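Local coordinates for protein AAR187Cp (Eremothecium gossypii, PDB 3ZIL) that probably regulates the establishment of sister-chromatid cohesion by acting on cohesin, this chain being its helical Wap1 domain, at residues A[188-199]-A[226-237]. Residues are numbered along the deposited sequence; the frame is centred on the assembly and turned at random.
Sequences CSLLENNIVAAP and GVLKCLIKLTNH
Lys233 of helix 226-235 reaches two backbone carbonyls where helix 188-193 passes into a loop. Its NZ donates to Glu192 O at 3.0 Å, coming in from above the carbonyl plane. The backbone N of Ile195 reaches the same oxygen from the opposite face. A weak second bond runs from Lys233 NZ to Ile195 O at 3.3 Å. CG of Lys233 lies anti to its backbone N (chi1 -152°) and the chain runs on extended, which carries the amine to Glu192 O. A water accepts from NZ and donates to Glu192 OE2. With an alanine in place of Lys233, Glu192 O and Ile195 O would probably lose their lysine donor, and the water bridge to Glu192 OE2 its anchor.

Beside this polar group lies an apolar one. Ile195 CD1 packs on Leu234 CD2 at 3.6 Å, the two side chains meeting at about a right angle. Ile195 CG2 sits at the edge of the His237 ring, near NE2. Pro199 meets the same ring obliquely, its CD 3.5 Å from His237 CE1.

Toward the start of both segments the helices come close. Cys230 SG lies 3.2 Å from Cys188 O and also touches Leu191 CD2. Cys188 SG rests on the Gly226 backbone, 3.6 Å from Gly226 C. A second water links Glu192 OE1 to Gly226 O.

The segments 188-193 and 226-235 run nearly parallel, 12° apart, their axes 9.0 Å apart at closest approach. Helix 201-215 links them in the chain and packs on Pro199 and Leu231 within this all-helical domain. A bound peptide packs on Glu192, Lys229 and Ile232, and Asn236 ND2 hydrogen-bonds its backbone. Helix 147-158 covers Leu190 on one flank, while helix 272-289 packs on Ile232 on the other.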
ATOM      1  N   CYS A 188       1.693  -2.439  -0.274  1.00 15.06           N
ATOM      2  CA  CYS A 188       0.428  -1.697  -0.346  1.00 14.59           C
ATOM      3  C   CYS A 188       0.611  -0.217  -0.049  1.00 15.87           C
ATOM      4  O   CYS A 188      -0.034   0.643  -0.675  1.00 14.51           O
ATOM      5  CB  CYS A 188      -0.579  -2.262   0.654  1.00 13.24           C
ATOM      6  SG  CYS A 188      -1.227  -3.851   0.128  1.00 18.65           S
ATOM      7  N   SER A 189       1.348   0.061   1.026  1.00 15.82           N
ATOM      8  CA  SER A 189       1.637   1.466   1.335  1.00 18.07           C
ATOM      9  C   SER A 189       2.335   2.205   0.184  1.00 14.94           C
ATOM     10  O   SER A 189       1.927   3.262  -0.166  1.00 13.15           O
ATOM     11  CB  SER A 189       2.463   1.579   2.632  1.00 21.69           C
ATOM     12  OG  SER A 189       3.007   2.891   2.635  1.00 32.77           O
ATOM     13  N   LEU A 190       3.384   1.636  -0.432  1.00 14.05           N
ATOM     14  CA  LEU A 190       3.964   2.256  -1.576  1.00 14.35           C
ATOM     15  C   LEU A 190       3.000   2.433  -2.810  1.00 15.98           C
ATOM     16  O   LEU A 190       3.037   3.436  -3.512  1.00 16.55           O
ATOM     17  CB  LEU A 190       5.133   1.343  -2.020  1.00 16.15           C
ATOM     18  CG  LEU A 190       6.335   1.240  -1.150  1.00 16.09           C
ATOM     19  CD1 LEU A 190       7.178   0.069  -1.617  1.00 15.79           C
ATOM     20  CD2 LEU A 190       7.072   2.621  -1.084  1.00 15.84           C
ATOM     21  N   LEU A 191       2.182   1.423  -3.080  1.00 16.76           N
ATOM     22  CA  LEU A 191       1.138   1.498  -4.081  1.00 17.45           C
ATOM     23  C   LEU A 191       0.211   2.709  -3.764  1.00 19.61           C
ATOM     24  O   LEU A 191       0.003   3.575  -4.612  1.00 15.92           O
ATOM     25  CB  LEU A 191       0.356   0.180  -4.139  1.00 16.02           C
ATOM     26  CG  LEU A 191      -0.602  -0.044  -5.377  1.00 18.56           C
ATOM     27  CD1 LEU A 191      -0.992  -1.555  -5.378  1.00 14.93           C
ATOM     28  CD2 LEU A 191      -1.823   0.906  -5.372  1.00 16.80           C
ATOM     29  N   GLU A 192      -0.290   2.775  -2.543  1.00 18.45           N
ATOM     30  CA  GLU A 192      -1.200   3.815  -2.093  1.00 19.85           C
ATOM     31  C   GLU A 192      -0.565   5.200  -2.218  1.00 21.75           C
ATOM     32  O   GLU A 192      -1.137   6.110  -2.757  1.00 19.67           O
ATOM     33  CB  GLU A 192      -1.595   3.553  -0.652  1.00 19.95           C
ATOM     34  CG  GLU A 192      -2.762   4.321  -0.090  1.00 25.87           C
ATOM     35  CD  GLU A 192      -2.837   4.271   1.425  1.00 27.66           C
ATOM     36  OE1 GLU A 192      -2.580   3.268   2.053  1.00 22.29           O
ATOM     37  OE2 GLU A 192      -3.162   5.279   1.970  1.00 32.94           O
ATOM     38  N   ASN A 193       0.655   5.310  -1.742  1.00 22.87           N
ATOM     39  CA  ASN A 193       1.363   6.571  -1.843  1.00 23.04           C
ATOM     40  C   ASN A 193       1.826   6.991  -3.230  1.00 24.75           C
ATOM     41  O   ASN A 193       2.312   8.082  -3.361  1.00 17.00           O
ATOM     42  CB  ASN A 193       2.485   6.698  -0.799  1.00 26.87           C
ATOM     43  CG  ASN A 193       1.923   6.657   0.606  1.00 33.35           C
ATOM     44  OD1 ASN A 193       2.378   5.920   1.467  1.00 45.30           O
ATOM     45  ND2 ASN A 193       0.862   7.359   0.805  1.00 36.98           N
ATOM     46  N   ASN A 194       1.624   6.162  -4.263  1.00 18.76           N
ATOM     47  CA  ASN A 194       2.017   6.550  -5.587  1.00 19.10           C
ATOM     48  C   ASN A 194       0.777   6.807  -6.477  1.00 19.55           C
ATOM     49  O   ASN A 194       0.889   6.912  -7.684  1.00 19.33           O
ATOM     50  CB  ASN A 194       2.921   5.475  -6.185  1.00 20.15           C
ATOM     51  CG  ASN A 194       4.387   5.673  -5.809  1.00 20.96           C
ATOM     52  OD1 ASN A 194       5.097   6.308  -6.557  1.00 23.14           O
ATOM     53  ND2 ASN A 194       4.827   5.173  -4.618  1.00 20.37           N
ATOM     54  N   ILE A 195      -0.393   6.877  -5.842  1.00 20.40           N
ATOM     55  CA  ILE A 195      -1.626   7.288  -6.478  1.00 20.92           C
ATOM     56  C   ILE A 195      -1.713   8.823  -6.247  1.00 24.52           C
ATOM     57  O   ILE A 195      -1.736   9.258  -5.104  1.00 22.08           O
ATOM     58  CB  ILE A 195      -2.836   6.608  -5.796  1.00 21.53           C
ATOM     59  CG1 ILE A 195      -2.818   5.090  -6.063  1.00 19.60           C
ATOM     60  CG2 ILE A 195      -4.154   7.239  -6.245  1.00 21.61           C
ATOM     61  CD1 ILE A 195      -3.902   4.368  -5.271  1.00 20.82           C
ATOM     62  N   VAL A 196      -1.753   9.638  -7.318  1.00 22.91           N
ATOM     63  CA  VAL A 196      -1.790  11.134  -7.153  1.00 20.85           C
ATOM     64  C   VAL A 196      -3.256  11.607  -7.091  1.00 22.46           C
ATOM     65  O   VAL A 196      -4.228  10.876  -7.525  1.00 20.74           O
ATOM     66  CB  VAL A 196      -0.954  11.829  -8.269  1.00 21.36           C
ATOM     67  CG1 VAL A 196       0.407  11.132  -8.402  1.00 18.89           C
ATOM     68  CG2 VAL A 196      -1.622  11.744  -9.658  1.00 21.97           C
ATOM     69  N   ALA A 197      -3.466  12.835  -6.662  1.00 18.60           N
ATOM     70  CA  ALA A 197      -4.825  13.293  -6.467  1.00 21.05           C
ATOM     71  C   ALA A 197      -5.440  13.842  -7.772  1.00 22.44           C
ATOM     72  O   ALA A 197      -6.667  13.972  -7.856  1.00 24.23           O
ATOM     73  CB  ALA A 197      -4.815  14.387  -5.391  1.00 26.43           C
ATOM     74  N   ALA A 198      -4.604  14.193  -8.756  1.00 24.51           N
ATOM     75  CA  ALA A 198      -5.048  14.817 -10.029  1.00 27.74           C
ATOM     76  C   ALA A 198      -4.396  14.041 -11.158  1.00 25.73           C
ATOM     77  O   ALA A 198      -3.507  14.547 -11.830  1.00 29.90           O
ATOM     78  CB  ALA A 198      -4.667  16.300 -10.082  1.00 28.33           C
ATOM     79  N   PRO A 199      -4.820  12.777 -11.360  1.00 21.50           N
ATOM     80  CA  PRO A 199      -4.098  11.923 -12.276  1.00 24.10           C
ATOM     81  C   PRO A 199      -4.312  12.406 -13.726  1.00 27.96           C
ATOM     82  O   PRO A 199      -5.407  12.879 -14.013  1.00 26.74           O
ATOM     83  CB  PRO A 199      -4.755  10.549 -12.063  1.00 22.51           C
ATOM     84  CG  PRO A 199      -6.164  10.835 -11.498  1.00 22.06           C
ATOM     85  CD  PRO A 199      -5.944  12.089 -10.679  1.00 22.41           C
ATOM     86  N   GLY A 226      -4.327  -3.192   4.206  1.00 16.36           N
ATOM     87  CA  GLY A 226      -3.485  -2.561   3.140  1.00 15.30           C
ATOM     88  C   GLY A 226      -4.147  -2.573   1.762  1.00 15.69           C
ATOM     89  O   GLY A 226      -4.251  -1.515   1.038  1.00 15.63           O
ATOM     90  N   VAL A 227      -4.683  -3.749   1.398  1.00 13.72           N
ATOM     91  CA  VAL A 227      -5.299  -3.896   0.097  1.00 11.54           C
ATOM     92  C   VAL A 227      -6.567  -3.071   0.006  1.00 10.95           C
ATOM     93  O   VAL A 227      -6.809  -2.384  -1.006  1.00 10.55           O
ATOM     94  CB  VAL A 227      -5.648  -5.408  -0.167  1.00 12.51           C
ATOM     95  CG1 VAL A 227      -6.450  -5.417  -1.474  1.00 12.36           C
ATOM     96  CG2 VAL A 227      -4.331  -6.255  -0.330  1.00 11.79           C
ATOM     97  N   LEU A 228      -7.369  -3.063   1.074  1.00 11.24           N
ATOM     98  CA  LEU A 228      -8.591  -2.288   1.039  1.00 13.16           C
ATOM     99  C   LEU A 228      -8.273  -0.798   0.872  1.00 15.75           C
ATOM    100  O   LEU A 228      -9.018  -0.127   0.172  1.00 17.07           O
ATOM    101  CB  LEU A 228      -9.445  -2.493   2.336  1.00 13.67           C
ATOM    102  CG  LEU A 228     -10.120  -3.902   2.418  1.00 17.22           C
ATOM    103  CD1 LEU A 228     -10.471  -4.249   3.876  1.00 17.57           C
ATOM    104  CD2 LEU A 228     -11.303  -4.037   1.520  1.00 15.51           C
ATOM    105  N   LYS A 229      -7.257  -0.266   1.585  1.00 13.59           N
ATOM    106  CA  LYS A 229      -6.925   1.128   1.400  1.00 16.83           C
ATOM    107  C   LYS A 229      -6.485   1.422  -0.015  1.00 17.55           C
ATOM    108  O   LYS A 229      -6.874   2.471  -0.556  1.00 18.07           O
ATOM    109  CB  LYS A 229      -5.833   1.601   2.370  1.00 16.94           C
ATOM    110  CG  LYS A 229      -6.352   1.594   3.825  1.00 22.16           C
ATOM    111  CD  LYS A 229      -5.156   1.830   4.779  1.00 26.63           C
ATOM    112  CE  LYS A 229      -5.495   1.452   6.218  1.00 32.00           C
ATOM    113  NZ  LYS A 229      -4.809   2.329   7.205  1.00 39.68           N
ATOM    114  N   CYS A 230      -5.697   0.519  -0.629  1.00 16.52           N
ATOM    115  CA  CYS A 230      -5.428   0.779  -2.036  1.00 18.76           C
ATOM    116  C   CYS A 230      -6.720   0.837  -2.843  1.00 17.39           C
ATOM    117  O   CYS A 230      -6.871   1.751  -3.686  1.00 17.35           O
ATOM    118  CB  CYS A 230      -4.487  -0.272  -2.639  1.00 19.76           C
ATOM    119  SG  CYS A 230      -2.879  -0.252  -1.762  1.00 17.96           S
ATOM    120  N   LEU A 231      -7.628  -0.115  -2.612  1.00 16.98           N
ATOM    121  CA  LEU A 231      -8.865  -0.212  -3.409  1.00 19.30           C
ATOM    122  C   LEU A 231      -9.716   1.050  -3.203  1.00 21.22           C
ATOM    123  O   LEU A 231     -10.298   1.621  -4.176  1.00 19.63           O
ATOM    124  CB  LEU A 231      -9.692  -1.462  -3.098  1.00 18.79           C
ATOM    125  CG  LEU A 231      -9.199  -2.799  -3.638  1.00 18.52           C
ATOM    126  CD1 LEU A 231      -9.750  -3.997  -2.881  1.00 15.42           C
ATOM    127  CD2 LEU A 231      -9.400  -2.944  -5.197  1.00 19.03           C
ATOM    128  N   ILE A 232      -9.769   1.512  -1.966  1.00 19.04           N
ATOM    129  CA  ILE A 232     -10.530   2.761  -1.696  1.00 19.32           C
ATOM    130  C   ILE A 232      -9.883   3.955  -2.497  1.00 19.91           C
ATOM    131  O   ILE A 232     -10.552   4.630  -3.318  1.00 18.62           O
ATOM    132  CB  ILE A 232     -10.537   3.072  -0.188  1.00 17.28           C
ATOM    133  CG1 ILE A 232     -11.431   2.088   0.541  1.00 18.01           C
ATOM    134  CG2 ILE A 232     -10.872   4.527   0.032  1.00 17.08           C
ATOM    135  CD1 ILE A 232     -11.242   2.118   2.034  1.00 15.77           C
ATOM    136  N   LYS A 233      -8.590   4.149  -2.286  1.00 20.17           N
ATOM    137  CA  LYS A 233      -7.857   5.154  -2.965  1.00 20.23           C
ATOM    138  C   LYS A 233      -7.978   5.096  -4.464  1.00 20.50           C
ATOM    139  O   LYS A 233      -8.128   6.105  -5.058  1.00 20.11           O
ATOM    140  CB  LYS A 233      -6.395   5.266  -2.532  1.00 22.16           C
ATOM    141  CG  LYS A 233      -5.856   6.681  -2.718  1.00 25.50           C
ATOM    142  CD  LYS A 233      -4.665   7.085  -1.879  1.00 27.77           C
ATOM    143  CE  LYS A 233      -4.034   8.370  -2.374  1.00 30.55           C
ATOM    144  NZ  LYS A 233      -2.618   8.598  -2.001  1.00 28.73           N
ATOM    145  N   LEU A 234      -7.944   3.917  -5.048  1.00 18.63           N
ATOM    146  CA  LEU A 234      -8.078   3.832  -6.517  1.00 18.18           C
ATOM    147  C   LEU A 234      -9.520   4.198  -6.935  1.00 19.81           C
ATOM    148  O   LEU A 234      -9.728   4.876  -7.921  1.00 19.18           O
ATOM    149  CB  LEU A 234      -7.686   2.457  -7.034  1.00 18.00           C
ATOM    150  CG  LEU A 234      -6.230   1.934  -6.838  1.00 16.72           C
ATOM    151  CD1 LEU A 234      -6.125   0.385  -6.840  1.00 15.32           C
ATOM    152  CD2 LEU A 234      -5.425   2.572  -7.947  1.00 17.14           C
ATOM    153  N   THR A 235     -10.496   3.745  -6.156  1.00 19.70           N
ATOM    154  CA  THR A 235     -11.872   4.003  -6.472  1.00 21.13           C
ATOM    155  C   THR A 235     -12.360   5.434  -6.201  1.00 22.63           C
ATOM    156  O   THR A 235     -13.523   5.741  -6.516  1.00 19.92           O
ATOM    157  CB  THR A 235     -12.813   2.952  -5.895  1.00 20.23           C
ATOM    158  OG1 THR A 235     -12.616   2.810  -4.480  1.00 19.04           O
ATOM    159  CG2 THR A 235     -12.615   1.617  -6.582  1.00 18.59           C
ATOM    160  N   ASN A 236     -11.485   6.302  -5.640  1.00 20.79           N
ATOM    161  CA  ASN A 236     -11.774   7.705  -5.450  1.00 21.99           C
ATOM    162  C   ASN A 236     -11.900   8.348  -6.832  1.00 23.93           C
ATOM    163  O   ASN A 236     -12.590   9.332  -6.997  1.00 25.50           O
ATOM    164  CB  ASN A 236     -10.662   8.442  -4.670  1.00 22.55           C
ATOM    165  CG  ASN A 236     -10.654   8.129  -3.172  1.00 22.34           C
ATOM    166  OD1 ASN A 236     -11.664   7.695  -2.599  1.00 21.64           O
ATOM    167  ND2 ASN A 236      -9.529   8.431  -2.508  1.00 18.91           N
ATOM    168  N   HIS A 237     -11.213   7.798  -7.828  1.00 25.49           N
ATOM    169  CA  HIS A 237     -11.298   8.315  -9.205  1.00 24.31           C
ATOM    170  C   HIS A 237     -12.351   7.576  -9.917  1.00 27.01           C
ATOM    171  O   HIS A 237     -12.208   6.370 -10.202  1.00 26.05           O
ATOM    172  CB  HIS A 237      -9.937   8.111  -9.876  1.00 22.74           C
ATOM    173  CG  HIS A 237      -8.827   8.708  -9.080  1.00 21.78           C
ATOM    174  ND1 HIS A 237      -8.572  10.019  -9.100  1.00 20.19           N
ATOM    175  CD2 HIS A 237      -7.960   8.138  -8.117  1.00 21.93           C
ATOM    176  CE1 HIS A 237      -7.596  10.292  -8.220  1.00 22.97           C
ATOM    177  NE2 HIS A 237      -7.217   9.118  -7.631  1.00 20.81           N
TER
HETATM  178  O   HOH W   1      -2.219   0.504   2.196  1.00 28.07           O
HETATM  179  O   HOH W   2      -2.879   8.107   0.770  1.00 33.50           O